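Local atomic coordinates of thioesterase superfamily protein (Shewanella loihica, PDB entry 2PRX), a protein that is probably a hot-dog fold thioesterase, hydrolysing thioester bonds in substrates that have not been identified. Residues H69-A74 / G144-V149. Residues are numbered along the deposited sequence; the frame is centred on the assembly and turned at random. Where two conformers were deposited one is given.
Sequences HGTGSA and GHMVAV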
loop_
_atom_site.group_PDB
_atom_site.type_symbol
_atom_site.label_atom_id
_atom_site.label_comp_id
_atom_site.label_asym_id
_atom_site.label_seq_id
_atom_site.Cartn_x
_atom_site.Cartn_y
_atom_site.Cartn_z
ATOM N N HIS A 69 -4.622 -9.788 1.854
ATOM C CA HIS A 69 -4.682 -11.170 1.338
ATOM C C HIS A 69 -3.439 -11.932 1.768
ATOM O O HIS A 69 -3.495 -13.126 2.069
ATOM C CB HIS A 69 -4.840 -11.152 -0.177
ATOM C CG HIS A 69 -4.813 -12.519 -0.808
ATOM N ND1 HIS A 69 -5.797 -13.463 -0.570
ATOM C CD2 HIS A 69 -3.940 -13.086 -1.657
ATOM C CE1 HIS A 69 -5.502 -14.553 -1.264
ATOM N NE2 HIS A 69 -4.382 -14.363 -1.937
ATOM N N GLY A 70 -2.303 -11.240 1.797
ATOM C CA GLY A 70 -0.999 -11.815 2.085
ATOM C C GLY A 70 -0.865 -12.245 3.532
ATOM O O GLY A 70 -0.232 -13.238 3.902
ATOM N N THR A 71 -1.493 -11.440 4.391
ATOM C CA THR A 71 -1.526 -11.723 5.816
ATOM C C THR A 71 -2.530 -12.851 6.041
ATOM O O THR A 71 -2.246 -13.766 6.801
ATOM C CB THR A 71 -1.901 -10.495 6.653
ATOM O OG1 THR A 71 -0.817 -9.556 6.646
ATOM C CG2 THR A 71 -2.125 -10.895 8.104
ATOM N N GLY A 72 -3.670 -12.725 5.357
ATOM C CA GLY A 72 -4.667 -13.796 5.432
ATOM C C GLY A 72 -3.984 -15.104 5.039
ATOM O O GLY A 72 -3.997 -16.097 5.773
ATOM N N SER A 73 -3.361 -15.082 3.866
ATOM C CA SER A 73 -2.604 -16.221 3.378
ATOM C C SER A 73 -1.596 -16.718 4.411
ATOM O O SER A 73 -1.451 -17.928 4.586
ATOM C CB SER A 73 -1.832 -15.887 2.100
ATOM O OG SER A 73 -2.673 -15.383 1.088
ATOM N N ALA A 74 -0.901 -15.787 5.067
ATOM C CA ALA A 74 0.097 -16.152 6.064
ATOM C C ALA A 74 -0.508 -16.938 7.211
ATOM O O ALA A 74 -0.042 -18.029 7.560
ATOM C CB ALA A 74 0.777 -14.866 6.567
ATOM N N GLY A 144 3.242 -8.481 -5.659
ATOM C CA GLY A 144 3.684 -8.137 -4.322
ATOM C C GLY A 144 4.488 -9.263 -3.677
ATOM O O GLY A 144 4.201 -10.442 -3.904
ATOM N N HIS A 145 5.493 -8.922 -2.901
ATOM C CA HIS A 145 6.331 -9.773 -2.083
ATOM C C HIS A 145 6.191 -9.371 -0.618
ATOM O O HIS A 145 6.417 -8.270 -0.150
ATOM C CB HIS A 145 7.818 -9.779 -2.473
ATOM C CG HIS A 145 8.649 -10.566 -1.489
ATOM N ND1 HIS A 145 8.777 -11.934 -1.577
ATOM C CD2 HIS A 145 9.374 -10.212 -0.401
ATOM C CE1 HIS A 145 9.545 -12.379 -0.608
ATOM N NE2 HIS A 145 9.924 -11.352 0.132
HETATM N N MSE A 146 5.820 -10.337 0.200
HETATM C CA MSE A 146 5.507 -10.134 1.578
HETATM C C MSE A 146 6.293 -11.067 2.496
HETATM O O MSE A 146 6.461 -12.240 2.176
HETATM C CB MSE A 146 4.001 -10.385 1.829
HETATM C CG MSE A 146 3.733 -10.557 3.311
HETATM SE SE MSE A 146 1.852 -10.583 3.718
HETATM C CE MSE A 146 1.772 -8.654 3.584
ATOM N N VAL A 147 6.757 -10.512 3.592
ATOM C CA VAL A 147 7.313 -11.125 4.766
ATOM C C VAL A 147 6.352 -10.794 5.914
ATOM O O VAL A 147 6.332 -9.635 6.339
ATOM C CB VAL A 147 8.702 -10.645 5.214
ATOM C CG1 VAL A 147 8.925 -11.157 6.635
ATOM C CG2 VAL A 147 9.785 -11.103 4.256
ATOM N N ALA A 148 5.590 -11.792 6.336
ATOM C CA ALA A 148 4.672 -11.652 7.435
ATOM C C ALA A 148 5.161 -12.454 8.636
ATOM O O ALA A 148 5.671 -13.573 8.569
ATOM C CB ALA A 148 3.268 -12.061 7.021
ATOM N N VAL A 149 5.032 -11.827 9.790
ATOM C CA VAL A 149 5.453 -12.369 11.062
ATOM C C VAL A 149 4.289 -12.401 12.035
ATOM O O VAL A 149 3.295 -11.700 11.877
ATOM C CB VAL A 149 6.572 -11.522 11.704
ATOM C CG1 VAL A 149 7.774 -11.456 10.779
ATOM C CG2 VAL A 149 5.942 -10.176 12.026
#
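M146, a selenomethionine in this crystal, sets its selenium against the peptide group that joins G70 to T71. SE of M146 lies 3.2 Å from C of G70, the carbonyl carbon. The same SE is 3.4 Å from O of G70 and 3.5 Å from N of T71. CG stands anti to the backbone N (chi1 164°) and the chain runs on extended, carrying SE straight from the strand to the helix; it bends only at chi3, so that CE turns aside and SE is left facing the peptide. Glycine suits position 70 because a beta carbon there would point at the strand and collide with SE, whereas the bare backbone lets the selenium come right up to the helix. The approach is close, but the contact is one of packing.

T71 crosses the end of M146 at a slant. In the one described of its two conformers, OG1 lies 4.1 Å from both SE and CE of M146; chi1 of -71° places this hydroxyl beside the backbone N, with weak hydrogen bonds to O of D67 and OG1 of T97. One turn on from G70, CB of A74 meets CB of A148 at 3.8 Å; two such small side chains let helix and strand pack closely. The axes of the two short segments come within 8.8 Å, their directions 51° apart. M146 and A148 both face the helix, as alternate residues of a strand do, and L100 and V128 on the flanking strands extend the apolar layer.

On the helix flank turned to strand 39-44, OG of S73 bonds to OG1 of T40 and folds back to O of H69 (2.6 Å), which N of S73 reaches from the opposite face of the carbonyl plane. Through the contacts of M146 and A148, helix 59-78 packs across the antiparallel sheet like the sausage in its bun, the packing that defines the hot-dog fold.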